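Local coordinates for protein transcriptional regulator, GntR family (Ralstonia eutropha, PDB 3IHU) that probably binds DNA and regulates transcription, as a GntR-family regulator that couples a winged helix-turn-helix domain to a helical FCD domain, at residues G28-G32 with S138-R142; V90-A94 with T163-V169. Where two conformers were deposited one is given. Numbering follows the deposited sequence.

Contact 1. Residues G28-G32 with S138-R142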
loop_
_atom_site.group_PDB
_atom_site.type_symbol
_atom_site.label_atom_id
_atom_site.label_comp_id
_atom_site.label_asym_id
_atom_site.label_seq_id
_atom_site.Cartn_x
_atom_site.Cartn_y
_atom_site.Cartn_z
ATOM N N GLY A 28 5.669 2.546 -8.136
ATOM C CA GLY A 28 6.060 3.846 -8.676
ATOM C C GLY A 28 5.179 5.000 -8.212
ATOM O O GLY A 28 5.671 6.092 -7.967
ATOM N N LEU A 29 3.884 4.767 -8.043
ATOM C CA LEU A 29 2.988 5.822 -7.549
ATOM C C LEU A 29 3.397 6.202 -6.129
ATOM O O LEU A 29 3.508 7.363 -5.804
ATOM C CB LEU A 29 1.509 5.386 -7.588
ATOM C CG LEU A 29 0.766 5.745 -8.874
ATOM C CD1 LEU A 29 -0.501 4.831 -9.038
ATOM C CD2 LEU A 29 0.445 7.241 -8.904
ATOM N N GLU A 30 3.688 5.201 -5.322
ATOM C CA GLU A 30 4.163 5.416 -3.961
ATOM C C GLU A 30 5.541 6.031 -3.932
ATOM O O GLU A 30 5.832 6.876 -3.100
ATOM C CB GLU A 30 4.206 4.079 -3.196
ATOM C CG GLU A 30 4.604 4.269 -1.724
ATOM C CD GLU A 30 4.397 3.035 -0.864
ATOM O OE1 GLU A 30 4.101 1.949 -1.408
ATOM O OE2 GLU A 30 4.574 3.174 0.367
ATOM N N LEU A 31 6.401 5.588 -4.836
ATOM C CA LEU A 31 7.753 6.105 -4.879
ATOM C C LEU A 31 7.864 7.453 -5.565
ATOM O O LEU A 31 8.890 8.131 -5.409
ATOM C CB LEU A 31 8.680 5.109 -5.561
ATOM C CG LEU A 31 8.953 3.794 -4.812
ATOM C CD1 LEU A 31 9.931 2.887 -5.588
ATOM C CD2 LEU A 31 9.534 4.106 -3.410
ATOM N N GLY A 32 6.851 7.841 -6.341
ATOM C CA GLY A 32 6.885 9.131 -7.019
ATOM C C GLY A 32 7.365 9.086 -8.453
ATOM O O GLY A 32 7.514 10.127 -9.058
ATOM N N SER A 138 9.377 3.353 1.878
ATOM C CA SER A 138 8.294 2.697 1.135
ATOM C C SER A 138 8.527 1.216 1.013
ATOM O O SER A 138 7.569 0.443 1.109
ATOM C CB SER A 138 8.117 3.251 -0.260
ATOM O OG SER A 138 7.529 4.507 -0.200
ATOM N N ASN A 139 9.775 0.823 0.839
ATOM C CA ASN A 139 10.092 -0.603 0.644
ATOM C C ASN A 139 9.946 -1.333 1.981
ATOM O O ASN A 139 9.485 -2.463 2.020
ATOM C CB ASN A 139 11.525 -0.848 0.087
ATOM C CG ASN A 139 11.799 -0.170 -1.295
ATOM O OD1 ASN A 139 10.905 0.108 -2.075
ATOM N ND2 ASN A 139 13.077 0.082 -1.569
ATOM N N ALA A 140 10.383 -0.711 3.074
ATOM C CA ALA A 140 10.232 -1.361 4.367
ATOM C C ALA A 140 8.729 -1.376 4.717
ATOM O O ALA A 140 8.263 -2.307 5.309
ATOM C CB ALA A 140 11.054 -0.651 5.481
ATOM N N ARG A 141 7.980 -0.348 4.329
ATOM C CA ARG A 141 6.530 -0.366 4.524
ATOM C C ARG A 141 5.911 -1.580 3.830
ATOM O O ARG A 141 5.158 -2.360 4.441
ATOM C CB ARG A 141 5.865 0.922 4.063
ATOM C CG ARG A 141 4.315 0.947 4.401
ATOM C CD ARG A 141 3.533 1.840 3.455
ATOM N NE ARG A 141 3.535 1.343 2.079
ATOM C CZ ARG A 141 2.872 0.268 1.644
ATOM N NH1 ARG A 141 2.170 -0.521 2.464
ATOM N NH2 ARG A 141 2.958 -0.076 0.373
ATOM N N ARG A 142 6.230 -1.754 2.555
ATOM C CA ARG A 142 5.699 -2.891 1.823
ATOM C C ARG A 142 6.054 -4.208 2.554
ATOM O O ARG A 142 5.169 -5.057 2.738
ATOM C CB ARG A 142 6.150 -2.868 0.351
ATOM C CG ARG A 142 5.163 -3.516 -0.620
ATOM C CD ARG A 142 5.412 -3.172 -2.121
ATOM N NE ARG A 142 5.094 -1.780 -2.476
ATOM C CZ ARG A 142 3.873 -1.308 -2.760
ATOM N NH1 ARG A 142 2.806 -2.094 -2.725
ATOM N NH2 ARG A 142 3.726 -0.026 -3.074
HETATM O O HOH W 1 5.524 4.725 2.143
#

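Contact 2. Residues V90-A94 with T163-V169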
loop_
_atom_site.group_PDB
_atom_site.type_symbol
_atom_site.label_atom_id
_atom_site.label_comp_id
_atom_site.label_asym_id
_atom_site.label_seq_id
_atom_site.Cartn_x
_atom_site.Cartn_y
_atom_site.Cartn_z
ATOM N N VAL A 90 -12.422 5.392 -0.186
ATOM C CA VAL A 90 -11.328 4.492 -0.151
ATOM C C VAL A 90 -10.782 4.284 1.308
ATOM O O VAL A 90 -10.482 3.184 1.726
ATOM C CB VAL A 90 -10.185 4.951 -1.082
ATOM C CG1 VAL A 90 -8.874 4.220 -0.755
ATOM C CG2 VAL A 90 -10.590 4.827 -2.560
ATOM N N LEU A 91 -10.603 5.353 2.055
ATOM C CA LEU A 91 -10.096 5.244 3.419
ATOM C C LEU A 91 -11.072 4.464 4.302
ATOM O O LEU A 91 -10.688 3.797 5.207
ATOM C CB LEU A 91 -9.880 6.634 3.985
ATOM C CG LEU A 91 -8.764 7.470 3.337
ATOM C CD1 LEU A 91 -8.924 8.914 3.756
ATOM C CD2 LEU A 91 -7.377 6.880 3.738
ATOM N N ASP A 92 -12.358 4.551 4.009
ATOM C CA ASP A 92 -13.377 3.819 4.783
ATOM C C ASP A 92 -13.127 2.298 4.678
ATOM O O ASP A 92 -13.158 1.567 5.694
ATOM C CB ASP A 92 -14.793 4.156 4.280
ATOM C CG ASP A 92 -15.420 5.338 5.003
ATOM O OD1 ASP A 92 -14.874 5.725 6.046
ATOM O OD2 ASP A 92 -16.491 5.839 4.545
ATOM N N VAL A 93 -12.862 1.837 3.464
ATOM C CA VAL A 93 -12.510 0.455 3.242
ATOM C C VAL A 93 -11.080 0.090 3.789
ATOM O O VAL A 93 -10.929 -0.916 4.445
ATOM C CB VAL A 93 -12.528 0.134 1.745
ATOM C CG1 VAL A 93 -11.963 -1.245 1.486
ATOM C CG2 VAL A 93 -14.002 0.277 1.182
ATOM N N ALA A 94 -10.072 0.922 3.512
ATOM C CA ALA A 94 -8.734 0.701 4.025
ATOM C C ALA A 94 -8.696 0.639 5.524
ATOM O O ALA A 94 -7.975 -0.154 6.072
ATOM C CB ALA A 94 -7.715 1.754 3.483
ATOM N N THR A 163 -5.674 -3.029 -2.259
ATOM C CA THR A 163 -6.463 -1.919 -1.733
ATOM C C THR A 163 -5.847 -1.301 -0.475
ATOM O O THR A 163 -5.895 -0.081 -0.277
ATOM C CB THR A 163 -7.884 -2.352 -1.358
ATOM O OG1 THR A 163 -8.533 -2.881 -2.526
ATOM C CG2 THR A 163 -8.694 -1.121 -0.806
ATOM N N ILE A 164 -5.280 -2.159 0.370
ATOM C CA ILE A 164 -4.760 -1.743 1.672
ATOM C C ILE A 164 -3.715 -0.658 1.538
ATOM O O ILE A 164 -3.589 0.203 2.398
ATOM C CB ILE A 164 -4.196 -2.982 2.422
ATOM C CG1 ILE A 164 -5.318 -3.736 3.104
ATOM C CG2 ILE A 164 -3.203 -2.584 3.450
ATOM C CD1 ILE A 164 -4.981 -5.160 3.415
ATOM N N HIS A 165 -2.990 -0.674 0.437
ATOM C CA HIS A 165 -1.825 0.202 0.242
ATOM C C HIS A 165 -2.178 1.653 -0.120
ATOM O O HIS A 165 -1.371 2.562 0.120
ATOM C CB HIS A 165 -0.923 -0.398 -0.861
ATOM C CG HIS A 165 -0.349 -1.728 -0.506
ATOM N ND1 HIS A 165 0.436 -1.921 0.608
ATOM C CD2 HIS A 165 -0.429 -2.934 -1.120
ATOM C CE1 HIS A 165 0.827 -3.182 0.663
ATOM N NE2 HIS A 165 0.303 -3.820 -0.368
HETATM N N MSE A 166 -3.354 1.837 -0.728
HETATM C CA MSE A 166 -3.851 3.161 -1.142
HETATM C C MSE A 166 -2.886 4.002 -1.951
HETATM O O MSE A 166 -2.587 5.132 -1.596
HETATM C CB MSE A 166 -4.269 3.955 0.086
HETATM C CG MSE A 166 -5.435 3.417 0.744
HETATM SE SE MSE A 166 -5.902 4.663 2.068
HETATM C CE MSE A 166 -4.779 4.003 3.523
ATOM N N PRO A 167 -2.399 3.458 -3.069
ATOM C CA PRO A 167 -1.325 4.118 -3.843
ATOM C C PRO A 167 -1.707 5.481 -4.373
ATOM O O PRO A 167 -0.916 6.411 -4.276
ATOM C CB PRO A 167 -1.029 3.122 -4.989
ATOM C CG PRO A 167 -2.181 2.115 -4.962
ATOM C CD PRO A 167 -2.736 2.116 -3.583
ATOM N N ILE A 168 -2.925 5.638 -4.886
ATOM C CA ILE A 168 -3.344 6.952 -5.366
ATOM C C ILE A 168 -3.419 7.967 -4.239
ATOM O O ILE A 168 -2.856 9.043 -4.373
ATOM C CB ILE A 168 -4.697 6.985 -6.116
ATOM C CG1 ILE A 168 -4.703 6.004 -7.262
ATOM C CG2 ILE A 168 -4.932 8.411 -6.706
ATOM C CD1 ILE A 168 -3.825 6.444 -8.359
ATOM N N VAL A 169 -4.085 7.623 -3.146
ATOM C CA VAL A 169 -4.163 8.469 -1.950
ATOM C C VAL A 169 -2.750 8.861 -1.463
ATOM O O VAL A 169 -2.452 10.032 -1.225
ATOM C CB VAL A 169 -4.951 7.754 -0.809
ATOM C CG1 VAL A 169 -4.981 8.609 0.463
ATOM C CG2 VAL A 169 -6.352 7.443 -1.250
#

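Contact 1. Residues G28-G32 with S138-R142
A carboxylate held by two arginines lies at the centre of one contact between the end of helix 17-31, in the GntR DNA-binding part, and helix 134-152 of the FCD domain. E30 points toward the opposing helix, and with chi1 and chi2 both t its chain is extended, bringing the carboxylate to S138, R141 and R142. R141 approaches with the edge of its guanidinium and makes two hydrogen bonds, NE to E30 OE2 at 2.7 Å and NH2 to E30 OE1 at 2.9 Å, with N-H...O angles of 159° and 161°; this is a bidentate salt bridge. In the conformer given, R142 adds a second bridge, its NH2 lying 2.6 Å from E30 OE1, so OE1 is shared by both arginines. A water donates to E30 OE2 (2.5 Å) and is also hydrogen-bonded to S138 OG (3.1 Å), linking the carboxylate to a hydroxyl whose strongest partner is the carbonyl of G134. Beside this polar group L31 packs its CD2 against S138 CB at 3.6 Å. The helix ends at L31; G32, the next residue, takes a positive phi (96°), and a CB there would clash with the carbonyl O of L31. R141 also meets Y145 in a cation-pi interaction. With 238 Å² buried in all, this is a salt-bridge network across a helix-helix interface, here joining a winged helix-turn-helix domain to an FCD domain.

Contact 2. Residues V90-A94 with T163-V169
Selenomethionine M166 sits at the break between helices 155-165 and 167-172, and from there its side chain reaches helix 84-105. The break is visible in the backbone: phi/psi of 50/56 take M166 out of helical geometry, yet it is also the N-cap position of the next helix, directly before P167. Its CA-to-CB bond points toward segment 90-94, and chi1 m, chi2 t and chi3 m extend the chain and then bend its tip. As a result M166 CG lies 3.8 Å from V90 CG1, SE only 3.1 Å from L91 CD2, and CE 3.7 Å from A94 CB. The SE spacing is tighter than normal apolar packing; it belongs to one of two deposited conformers of M166 and should not be read as precise. L91 (chi1 m, chi2 t) leaves its helix sideways, but its end turns in, placing CD2 also 4.4 Å from V169 CG1. V90 and V169 are both t and point toward each other's segment, with V90 CG1 and V169 CG2 4.1 Å apart. At the other end V93 CG1, on a t side chain, meets T163 CG2 at 4.0 Å. The small A94 permits the nearest backbone approach, its CA lying 5.2 Å from the CA of I164, whose CA-to-CB bond points away and whose side chain packs on M97 and T98. No hydrogen bond crosses the 309 Å² interface. L91 also touches V209 and V212 of helix 198-219, so the contact extends into the apolar helix packing characteristic of the all-helical FCD fold.

Overall arrangement
The centres of contacts 1 and 2 lie about 14 Å apart, and their segments alternate along the chain: 28-32, 90-94, 138-142, 163-169. Contact 1 joins the GntR part to the FCD domain, whereas both segments of contact 2 belong to the FCD domain. They touch directly. R141 NH1 is 2.9 Å from H165 ND1, a probable hydrogen bond, connecting helix 134-152 to helix 155-165, the next in the chain. L29 CD1 also packs 3.8 Å from I168 CD1, bringing helix 17-31 onto helix 167-172. The region of the helix break therefore faces helix 84-105 in contact 2 and also meets both segments of contact 1, so the two contacts form one connected packed region.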